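Side-chain contacts in Lmo2125 protein (Listeria monocytogenes serovar 1/2a, PDB 5TU0), which binds maltose and probably delivers it to a membrane transporter for uptake, as a lipoprotein of the bacterial solute-binding protein 1 family: residues 119-122 and 123-126; 165-168 and 169-173; 198-201 and 202-206; 333-336 and 337-340. The protein carries 2 engineered substitutions. All coordinates share one frame; numbering follows the deposited sequence.

In the fold
The contacts follow in series along the chain. Contact 1 is where strand 105-121 ends in a turn; contacts 2 and 3 are turns of helices 163-172 and 193-208; contact 4 leaves helix 327-336. Contact 2 is the hub, its centre about 11 Å from that of contact 3, met by Leu169 on Gly198, Tyr201 and Ala202, and about 13 Å from that of contact 4, where the Gln340 side chain, in the modelled conformers, lies against Tyr167 and Ala171. These touches are consistent with one lobe of a two-lobed binding protein; the Tyr167 and Tyr336 side chains lie about 10 and 11 Å from bound glucose. Contact 1 stands apart, about 22 to 24 Å between centres.

Contact 1: 119-122 and 123-126; sequences YYNK and DLLD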
loop_
_atom_site.group_PDB
_atom_site.type_symbol
_atom_site.label_atom_id
_atom_site.label_comp_id
_atom_site.label_asym_id
_atom_site.label_seq_id
_atom_site.Cartn_x
_atom_site.Cartn_y
_atom_site.Cartn_z
ATOM N N TYR A 119 -8.814 8.572 -8.321
ATOM C CA TYR A 119 -9.037 10.009 -8.148
ATOM C C TYR A 119 -9.656 10.497 -9.429
ATOM O O TYR A 119 -9.278 10.025 -10.501
ATOM C CB TYR A 119 -7.734 10.775 -7.969
ATOM C CG TYR A 119 -7.082 10.595 -6.634
ATOM C CD1 TYR A 119 -7.508 11.335 -5.539
ATOM C CD2 TYR A 119 -6.005 9.724 -6.471
ATOM C CE1 TYR A 119 -6.910 11.186 -4.306
ATOM C CE2 TYR A 119 -5.389 9.582 -5.249
ATOM C CZ TYR A 119 -5.848 10.311 -4.165
ATOM O OH TYR A 119 -5.262 10.163 -2.944
ATOM N N TYR A 120 -10.610 11.420 -9.338
ATOM C CA TYR A 120 -11.198 12.012 -10.557
ATOM C C TYR A 120 -11.472 13.484 -10.307
ATOM O O TYR A 120 -11.567 13.939 -9.151
ATOM C CB TYR A 120 -12.466 11.270 -11.042
ATOM C CG TYR A 120 -13.693 11.465 -10.188
ATOM C CD1 TYR A 120 -13.858 10.762 -9.001
ATOM C CD2 TYR A 120 -14.707 12.354 -10.575
ATOM C CE1 TYR A 120 -14.980 10.953 -8.216
ATOM C CE2 TYR A 120 -15.837 12.543 -9.791
ATOM C CZ TYR A 120 -15.963 11.836 -8.615
ATOM O OH TYR A 120 -17.072 12.015 -7.827
ATOM N N ASN A 121 -11.576 14.222 -11.394
ATOM C CA ASN A 121 -11.802 15.651 -11.337
ATOM C C ASN A 121 -13.288 15.953 -11.517
ATOM O O ASN A 121 -13.838 15.743 -12.613
ATOM C CB ASN A 121 -10.971 16.321 -12.423
ATOM C CG ASN A 121 -10.906 17.821 -12.263
ATOM O OD1 ASN A 121 -11.830 18.446 -11.720
ATOM N ND2 ASN A 121 -9.821 18.415 -12.747
ATOM N N LYS A 122 -13.929 16.448 -10.444
ATOM C CA LYS A 122 -15.350 16.774 -10.469
ATOM C C LYS A 122 -15.699 17.925 -11.426
ATOM O O LYS A 122 -16.870 18.085 -11.803
ATOM C CB LYS A 122 -15.877 17.077 -9.063
ATOM C CG LYS A 122 -15.707 15.947 -8.058
ATOM C CD LYS A 122 -16.455 16.268 -6.777
ATOM C CE LYS A 122 -16.328 15.177 -5.751
ATOM N NZ LYS A 122 -17.076 15.557 -4.529
ATOM N N ASP A 123 -14.709 18.734 -11.807
ATOM C CA ASP A 123 -14.941 19.805 -12.803
ATOM C C ASP A 123 -14.951 19.259 -14.236
ATOM O O ASP A 123 -15.380 19.959 -15.155
ATOM C CB ASP A 123 -13.897 20.921 -12.701
ATOM C CG ASP A 123 -14.051 21.763 -11.446
ATOM O OD1 ASP A 123 -15.139 21.745 -10.835
ATOM O OD2 ASP A 123 -13.089 22.481 -11.095
ATOM N N LEU A 124 -14.501 18.017 -14.421
ATOM C CA LEU A 124 -14.466 17.389 -15.755
ATOM C C LEU A 124 -15.504 16.276 -15.963
ATOM O O LEU A 124 -15.980 16.071 -17.094
ATOM C CB LEU A 124 -13.076 16.801 -15.995
ATOM C CG LEU A 124 -11.918 17.797 -15.937
ATOM C CD1 LEU A 124 -10.588 17.067 -16.043
ATOM C CD2 LEU A 124 -12.077 18.844 -17.033
ATOM N N LEU A 125 -15.818 15.547 -14.884
ATOM C CA LEU A 125 -16.786 14.453 -14.922
ATOM C C LEU A 125 -17.965 14.686 -13.979
ATOM O O LEU A 125 -17.785 15.217 -12.874
ATOM C CB LEU A 125 -16.111 13.134 -14.522
ATOM C CG LEU A 125 -14.938 12.677 -15.394
ATOM C CD1 LEU A 125 -14.351 11.363 -14.866
ATOM C CD2 LEU A 125 -15.394 12.529 -16.832
ATOM N N ASP A 126 -19.149 14.243 -14.412
ATOM C CA ASP A 126 -20.387 14.350 -13.627
ATOM C C ASP A 126 -20.402 13.385 -12.457
ATOM O O ASP A 126 -21.100 13.616 -11.478
ATOM C CB ASP A 126 -21.620 14.058 -14.489
ATOM C CG ASP A 126 -21.830 15.075 -15.573
ATOM O OD1 ASP A 126 -21.342 16.223 -15.436
ATOM O OD2 ASP A 126 -22.513 14.728 -16.565
#
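Asn121 bonds to three successive N-H groups of the turn that follows it. Its side-chain OD1 accepts the backbone N-H of Asp123, with Asp123 N 2.9 Å from Asn121 OD1 and tilted 29° from the amide plane. A side-chain oxygen bonded to the backbone nitrogen two residues on defines an Asx turn. The backbone oxygen takes the other two donors: Leu124 N lies 3.0 Å from Asn121 O, above the carbonyl plane, whereas Leu125 N, also 3.0 Å from Asn121 O, arrives almost in line with the C=O bond (164°). Two differently directed bonds therefore grip one oxygen and curl the chain as the strand finishes.

The amide is placed by chi1 of -168°, which sets CG beside the carbonyl carbon and so next to the onward chain. In that position it also leans on Leu124, whose CD1 is 3.6 Å from Asn121 ND2 and 3.7 Å from Asn121 CB; the two side chains cross obliquely. Further out the packing is lighter. Leu125 CB approaches the ring of Tyr120 at a slant, 4.3 Å from Tyr120 CD2.

The corner is tied down by polar groups beyond the turn: Lys122 forms a salt bridge with Glu327, and Asp123 OD1 is hydrogen-bonded to Asn252 ND2. Strand 105-121 enters the turn from within the mixed sheet, where the backbones of Tyr119 and Tyr120 pair with Ile236 of strand 235-238 and Gly254 of strand 253-256, and the chain then runs through a loop to helix 132-138.

Contact 2: 165-168 and 169-173; sequences FSYG and LLAGY
Tyr167 and Ala171 meet because chi1 of Tyr167 (175°) holds its CG anti to the backbone N and beside the carbonyl carbon, so that the ring reaches along the helix to the residue one turn later. Chi2 of 67° then turns a face to the methyl group. Ala171 CB stands 4.0 Å from the centroid of the Tyr167 ring, 24° off its normal, which fits a CH-pi contact displaced toward the hydroxyl-bearing end of the ring: the closest ring atom, Tyr167 CZ, is 3.7 Å from Ala171 CB. Tyr167 was modelled in two conformations, and this geometry describes one of them.

Beneath the ring, Ala171 N donates to Tyr167 O at 2.8 Å, which keeps the two residues one helical turn apart. One residue earlier the carbonyl of Ser166 is shared. Leu169 N is 2.9 Å from Ser166 O, while the bond from Leu170 N to Ser166 O is weak at 3.3 Å. Leu170 CD1 also rests on that oxygen, 3.6 Å from Ser166 O.

Phe270 stacks on Tyr167, and Leu169 and Leu170 pack on helix 193-208. Across the contact the polar work is thus done by the backbone, and the side chains add dispersion and CH-pi attraction in a largely buried contact.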
loop_
_atom_site.group_PDB
_atom_site.type_symbol
_atom_site.label_atom_id
_atom_site.label_comp_id
_atom_site.label_asym_id
_atom_site.label_seq_id
_atom_site.Cartn_x
_atom_site.Cartn_y
_atom_site.Cartn_z
ATOM N N PHE A 165 1.481 -0.652 -9.156
ATOM C CA PHE A 165 0.212 -0.195 -9.703
ATOM C C PHE A 165 -0.520 -1.239 -10.540
ATOM O O PHE A 165 -1.728 -1.444 -10.371
ATOM C CB PHE A 165 0.438 1.081 -10.536
ATOM C CG PHE A 165 0.710 2.289 -9.701
ATOM C CD1 PHE A 165 1.959 2.503 -9.156
ATOM C CD2 PHE A 165 -0.289 3.222 -9.464
ATOM C CE1 PHE A 165 2.216 3.615 -8.366
ATOM C CE2 PHE A 165 -0.043 4.342 -8.677
ATOM C CZ PHE A 165 1.206 4.541 -8.128
ATOM N N SER A 166 0.207 -1.918 -11.427
ATOM C CA SER A 166 -0.424 -2.891 -12.298
ATOM C C SER A 166 -0.770 -4.228 -11.667
ATOM O O SER A 166 -1.583 -4.965 -12.239
ATOM C CB SER A 166 0.433 -3.140 -13.544
ATOM O OG SER A 166 1.659 -3.742 -13.184
ATOM N N TYR A 167 -0.181 -4.555 -10.515
ATOM C CA TYR A 167 -0.459 -5.853 -9.893
ATOM C C TYR A 167 -1.942 -6.147 -9.735
ATOM O O TYR A 167 -2.395 -7.238 -10.077
ATOM C CB TYR A 167 0.232 -6.022 -8.540
ATOM C CG TYR A 167 -0.194 -7.316 -7.895
ATOM C CD1 TYR A 167 0.168 -8.538 -8.458
ATOM C CD2 TYR A 167 -1.002 -7.331 -6.771
ATOM C CE1 TYR A 167 -0.235 -9.726 -7.904
ATOM C CE2 TYR A 167 -1.408 -8.530 -6.205
ATOM C CZ TYR A 167 -1.016 -9.717 -6.776
ATOM O OH TYR A 167 -1.409 -10.909 -6.246
ATOM N N GLY A 168 -2.702 -5.174 -9.234
ATOM C CA GLY A 168 -4.127 -5.355 -9.049
ATOM C C GLY A 168 -4.928 -5.663 -10.304
ATOM O O GLY A 168 -6.001 -6.244 -10.218
ATOM N N LEU A 169 -4.387 -5.304 -11.462
ATOM C CA LEU A 169 -5.024 -5.611 -12.725
ATOM C C LEU A 169 -4.814 -7.097 -13.015
ATOM O O LEU A 169 -5.741 -7.826 -13.343
ATOM C CB LEU A 169 -4.399 -4.761 -13.846
ATOM C CG LEU A 169 -4.788 -5.066 -15.283
ATOM C CD1 LEU A 169 -6.284 -4.893 -15.492
ATOM C CD2 LEU A 169 -3.991 -4.194 -16.244
ATOM N N LEU A 170 -3.563 -7.538 -12.913
ATOM C CA LEU A 170 -3.242 -8.952 -13.153
ATOM C C LEU A 170 -3.991 -9.837 -12.128
ATOM O O LEU A 170 -4.543 -10.884 -12.468
ATOM C CB LEU A 170 -1.727 -9.188 -13.071
ATOM C CG LEU A 170 -0.882 -8.840 -14.295
ATOM C CD1 LEU A 170 -1.057 -7.411 -14.763
ATOM C CD2 LEU A 170 0.567 -9.181 -13.992
ATOM N N ALA A 171 -4.028 -9.380 -10.880
ATOM C CA ALA A 171 -4.680 -10.135 -9.842
ATOM C C ALA A 171 -6.208 -10.165 -10.044
ATOM O O ALA A 171 -6.860 -11.168 -9.750
ATOM C CB ALA A 171 -4.321 -9.569 -8.469
ATOM N N GLY A 172 -6.768 -9.085 -10.587
ATOM C CA GLY A 172 -8.217 -9.034 -10.840
ATOM C C GLY A 172 -8.626 -10.088 -11.858
ATOM O O GLY A 172 -9.781 -10.542 -11.874
ATOM N N TYR A 173 -7.679 -10.456 -12.722
ATOM C CA TYR A 173 -7.890 -11.514 -13.721
ATOM C C TYR A 173 -7.484 -12.931 -13.241
ATOM O O TYR A 173 -7.632 -13.894 -13.981
ATOM C CB TYR A 173 -7.166 -11.154 -15.011
ATOM C CG TYR A 173 -7.953 -10.204 -15.900
ATOM C CD1 TYR A 173 -8.841 -10.710 -16.858
ATOM C CD2 TYR A 173 -7.811 -8.823 -15.796
ATOM C CE1 TYR A 173 -9.555 -9.864 -17.687
ATOM C CE2 TYR A 173 -8.521 -7.965 -16.625
ATOM C CZ TYR A 173 -9.400 -8.495 -17.564
ATOM O OH TYR A 173 -10.111 -7.653 -18.392
#

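Contact 3: 198-201 and 202-206; sequences GITY and ATKWF
Tyr201 and Trp205, one helical turn apart, form the tight part of this contact. They lie side by side and point the same way, and the indole N-H makes a nearly straight bond: Trp205 NE1 donates to Tyr201 OH over 3.1 Å at 169°, with the oxygen in the plane of the indole. The same approach sets the edge of Trp205 toward the face of Tyr201 in an offset edge-to-face pair, the phenol and five-membered ring planes 66° apart; Trp205 CD1 reaches to 3.7 Å from Tyr201 CE2. Tyr201 OH is also hydrogen-bonded to Glu136 of helix 132-138, so the hydroxyl joins two helices.

Ile199 O is gripped twice, by Thr203 N and by Thr203 OG1, each 2.9 Å from Ile199 O, and the hydroxyl comes from above the carbonyl plane.

The solvent side is looser. Exposed Lys204 touches the backbone with its aliphatic stem, CG lying 3.4 Å from Thr200 O, but its end leads away, and Lys204 CE stays 4.4 Å from Thr200 CG2.

Trp205 also packs on Phe156 and Trp160, and Ile199 and Thr203 on helix 348-363. This is the pattern of an amphipathic helix, with buried Ile199, Ala202, Trp205 and Phe206 on the inward side and Lys204 on the outward one.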
loop_
_atom_site.group_PDB
_atom_site.type_symbol
_atom_site.label_atom_id
_atom_site.label_comp_id
_atom_site.label_asym_id
_atom_site.label_seq_id
_atom_site.Cartn_x
_atom_site.Cartn_y
_atom_site.Cartn_z
ATOM N N GLY A 198 -4.438 -9.961 -18.022
ATOM C CA GLY A 198 -4.237 -8.624 -17.452
ATOM C C GLY A 198 -3.172 -7.838 -18.211
ATOM O O GLY A 198 -3.362 -6.642 -18.516
ATOM N N ILE A 199 -2.058 -8.518 -18.528
ATOM C CA ILE A 199 -0.978 -7.901 -19.258
ATOM C C ILE A 199 -1.495 -7.475 -20.639
ATOM O O ILE A 199 -1.202 -6.366 -21.088
ATOM C CB ILE A 199 0.247 -8.832 -19.393
ATOM C CG1 ILE A 199 0.815 -9.175 -18.005
ATOM C CG2 ILE A 199 1.320 -8.141 -20.220
ATOM C CD1 ILE A 199 1.850 -10.273 -18.042
ATOM N N THR A 200 -2.285 -8.351 -21.273
ATOM C CA THR A 200 -2.862 -8.081 -22.598
ATOM C C THR A 200 -3.770 -6.850 -22.560
ATOM O O THR A 200 -3.694 -6.005 -23.447
ATOM C CB THR A 200 -3.630 -9.317 -23.136
ATOM O OG1 THR A 200 -2.744 -10.440 -23.178
ATOM C CG2 THR A 200 -4.180 -9.078 -24.547
ATOM N N TYR A 201 -4.618 -6.756 -21.538
ATOM C CA TYR A 201 -5.495 -5.603 -21.365
ATOM C C TYR A 201 -4.686 -4.305 -21.188
ATOM O O TYR A 201 -4.976 -3.272 -21.832
ATOM C CB TYR A 201 -6.458 -5.799 -20.194
ATOM C CG TYR A 201 -7.444 -4.691 -20.103
ATOM C CD1 TYR A 201 -8.505 -4.599 -21.021
ATOM C CD2 TYR A 201 -7.318 -3.689 -19.133
ATOM C CE1 TYR A 201 -9.405 -3.560 -20.957
ATOM C CE2 TYR A 201 -8.229 -2.640 -19.069
ATOM C CZ TYR A 201 -9.266 -2.584 -19.972
ATOM O OH TYR A 201 -10.164 -1.529 -19.916
ATOM N N ALA A 202 -3.664 -4.358 -20.352
ATOM C CA ALA A 202 -2.794 -3.187 -20.142
ATOM C C ALA A 202 -2.126 -2.728 -21.441
ATOM O O ALA A 202 -2.046 -1.531 -21.721
ATOM C CB ALA A 202 -1.734 -3.476 -19.079
ATOM N N THR A 203 -1.667 -3.697 -22.229
ATOM C CA THR A 203 -0.978 -3.423 -23.461
ATOM C C THR A 203 -1.884 -2.650 -24.435
ATOM O O THR A 203 -1.390 -1.797 -25.181
ATOM C CB THR A 203 -0.428 -4.741 -24.062
ATOM O OG1 THR A 203 0.505 -5.334 -23.124
ATOM C CG2 THR A 203 0.291 -4.513 -25.366
ATOM N N LYS A 204 -3.188 -2.929 -24.408
ATOM C CA LYS A 204 -4.138 -2.217 -25.289
ATOM C C LYS A 204 -4.145 -0.721 -24.945
ATOM O O LYS A 204 -4.166 0.130 -25.843
ATOM C CB LYS A 204 -5.562 -2.781 -25.176
ATOM C CG LYS A 204 -5.753 -4.251 -25.531
ATOM C CD LYS A 204 -5.509 -4.576 -26.989
ATOM C CE LYS A 204 -5.841 -6.038 -27.280
ATOM N NZ LYS A 204 -5.362 -6.441 -28.639
ATOM N N TRP A 205 -4.133 -0.395 -23.648
ATOM C CA TRP A 205 -4.083 1.015 -23.233
ATOM C C TRP A 205 -2.768 1.665 -23.669
ATOM O O TRP A 205 -2.772 2.747 -24.263
ATOM C CB TRP A 205 -4.296 1.167 -21.727
ATOM C CG TRP A 205 -5.753 1.047 -21.322
ATOM C CD1 TRP A 205 -6.447 -0.108 -21.032
ATOM C CD2 TRP A 205 -6.684 2.129 -21.155
ATOM N NE1 TRP A 205 -7.756 0.201 -20.711
ATOM C CE2 TRP A 205 -7.925 1.562 -20.779
ATOM C CE3 TRP A 205 -6.594 3.521 -21.304
ATOM C CZ2 TRP A 205 -9.065 2.344 -20.538
ATOM C CZ3 TRP A 205 -7.720 4.291 -21.072
ATOM C CH2 TRP A 205 -8.942 3.693 -20.676
ATOM N N PHE A 206 -1.647 0.997 -23.405
ATOM C CA PHE A 206 -0.327 1.529 -23.829
ATOM C C PHE A 206 -0.201 1.751 -25.326
ATOM O O PHE A 206 0.294 2.808 -25.773
ATOM C CB PHE A 206 0.797 0.571 -23.421
ATOM C CG PHE A 206 1.137 0.642 -21.979
ATOM C CD1 PHE A 206 1.740 1.775 -21.477
ATOM C CD2 PHE A 206 0.915 -0.442 -21.131
ATOM C CE1 PHE A 206 2.096 1.862 -20.153
ATOM C CE2 PHE A 206 1.246 -0.353 -19.796
ATOM C CZ PHE A 206 1.848 0.794 -19.304
#

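Contact 4: 333-336 and 337-340; sequences IEQY and KNAQ
Lys337 folds back over Glu334 as the chain leaves helix 327-336. Its N donates to Glu334 O at 3.3 Å, and its chain runs across the carboxylate until Lys337 CE is 3.4 Å from Glu334 OE1. A bend at chi4 (-61°) then leaves Lys337 NZ 4.6 Å from Glu334 OE1, too far for a salt bridge, although the opposite charges would probably still attract.

Asn338 comes next. Its N bonds to Gln335 O at 2.9 Å, and its CB sits near the Gln335 amide, which is held through OE1 by the backbone N of Ile258. A water bridges Glu334, on the last part of the helix, to Asn338 in the turn: it donates to Glu334 OE2 at 2.6 Å and only weakly to Asn338 OD1.

Ala339 N donates to Tyr336 O at 3.0 Å, and Ala339 CB lies 4.4 Å from Tyr336 CD1, a light apolar touch. The Tyr336 ring is anchored at its far end, where OH is hydrogen-bonded to Asp96 and Gln99 of helix 94-99.

The Gln340 side chain, modelled in two conformers, lies against helix 163-172. Three successive bonds from residue i+3 to residue i, a 3-10-like pattern, follow the last part of helix 327-336, and the third closes a type I beta turn from Tyr336 to Ala339.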
loop_
_atom_site.group_PDB
_atom_site.type_symbol
_atom_site.label_atom_id
_atom_site.label_comp_id
_atom_site.label_asym_id
_atom_site.label_seq_id
_atom_site.Cartn_x
_atom_site.Cartn_y
_atom_site.Cartn_z
ATOM N N ILE A 333 -11.565 2.438 2.190
ATOM C CA ILE A 333 -12.261 1.369 2.924
ATOM C C ILE A 333 -12.906 0.352 1.973
ATOM O O ILE A 333 -12.804 -0.869 2.181
ATOM C CB ILE A 333 -13.319 1.958 3.888
ATOM C CG1 ILE A 333 -12.617 2.724 5.026
ATOM C CG2 ILE A 333 -14.203 0.856 4.455
ATOM C CD1 ILE A 333 -13.550 3.544 5.905
ATOM N N GLU A 334 -13.569 0.873 0.937
ATOM C CA GLU A 334 -14.259 0.036 -0.036
ATOM C C GLU A 334 -13.279 -0.775 -0.858
ATOM O O GLU A 334 -13.453 -1.979 -1.019
ATOM C CB GLU A 334 -15.121 0.904 -0.964
ATOM C CG GLU A 334 -15.975 0.141 -1.965
ATOM C CD GLU A 334 -16.985 -0.787 -1.308
ATOM O OE1 GLU A 334 -17.499 -0.458 -0.212
ATOM O OE2 GLU A 334 -17.274 -1.846 -1.915
ATOM N N GLN A 335 -12.240 -0.123 -1.359
ATOM C CA GLN A 335 -11.261 -0.818 -2.193
ATOM C C GLN A 335 -10.457 -1.850 -1.389
ATOM O O GLN A 335 -10.114 -2.919 -1.892
ATOM C CB GLN A 335 -10.321 0.170 -2.879
ATOM C CG GLN A 335 -9.457 -0.477 -3.938
ATOM C CD GLN A 335 -10.284 -1.054 -5.072
ATOM O OE1 GLN A 335 -11.223 -0.427 -5.554
ATOM N NE2 GLN A 335 -9.935 -2.252 -5.500
ATOM N N TYR A 336 -10.198 -1.548 -0.123
ATOM C CA TYR A 336 -9.412 -2.459 0.720
ATOM C C TYR A 336 -10.065 -3.846 0.821
ATOM O O TYR A 336 -9.371 -4.852 0.980
ATOM C CB TYR A 336 -9.188 -1.835 2.105
ATOM C CG TYR A 336 -8.071 -2.458 2.884
ATOM C CD1 TYR A 336 -6.742 -2.105 2.632
ATOM C CD2 TYR A 336 -8.329 -3.375 3.885
ATOM C CE1 TYR A 336 -5.708 -2.658 3.366
ATOM C CE2 TYR A 336 -7.305 -3.930 4.619
ATOM C CZ TYR A 336 -6.002 -3.576 4.347
ATOM O OH TYR A 336 -5.004 -4.153 5.088
ATOM N N LYS A 337 -11.394 -3.902 0.678
ATOM C CA LYS A 337 -12.133 -5.174 0.710
ATOM C C LYS A 337 -11.619 -6.131 -0.361
ATOM O O LYS A 337 -11.652 -7.341 -0.173
ATOM C CB LYS A 337 -13.635 -4.971 0.474
ATOM C CG LYS A 337 -14.361 -4.123 1.502
ATOM C CD LYS A 337 -15.792 -3.890 1.046
ATOM C CE LYS A 337 -16.507 -2.880 1.912
ATOM N NZ LYS A 337 -16.589 -3.322 3.326
ATOM N N ASN A 338 -11.132 -5.574 -1.464
ATOM C CA ASN A 338 -10.627 -6.377 -2.581
ATOM C C ASN A 338 -9.100 -6.411 -2.673
ATOM O O ASN A 338 -8.566 -6.978 -3.613
ATOM C CB ASN A 338 -11.208 -5.826 -3.894
ATOM C CG ASN A 338 -12.725 -5.768 -3.881
ATOM O OD1 ASN A 338 -13.318 -4.708 -4.066
ATOM N ND2 ASN A 338 -13.347 -6.884 -3.626
ATOM N N ALA A 339 -8.402 -5.806 -1.707
ATOM C CA ALA A 339 -6.939 -5.791 -1.716
ATOM C C ALA A 339 -6.362 -6.984 -0.964
ATOM O O ALA A 339 -6.929 -7.408 0.052
ATOM C CB ALA A 339 -6.424 -4.503 -1.093
ATOM N N GLN A 340 -5.241 -7.521 -1.461
ATOM C CA GLN A 340 -4.562 -8.625 -0.784
ATOM C C GLN A 340 -3.204 -8.197 -0.272
ATOM O O GLN A 340 -2.542 -7.376 -0.892
ATOM C CB GLN A 340 -4.382 -9.854 -1.669
ATOM C CG GLN A 340 -3.713 -9.624 -3.005
ATOM C CD GLN A 340 -4.708 -9.287 -4.082
ATOM O OE1 GLN A 340 -5.455 -8.334 -3.965
ATOM N NE2 GLN A 340 -4.727 -10.088 -5.139
HETATM O O HOH W 1 -16.321 -3.088 -3.937
#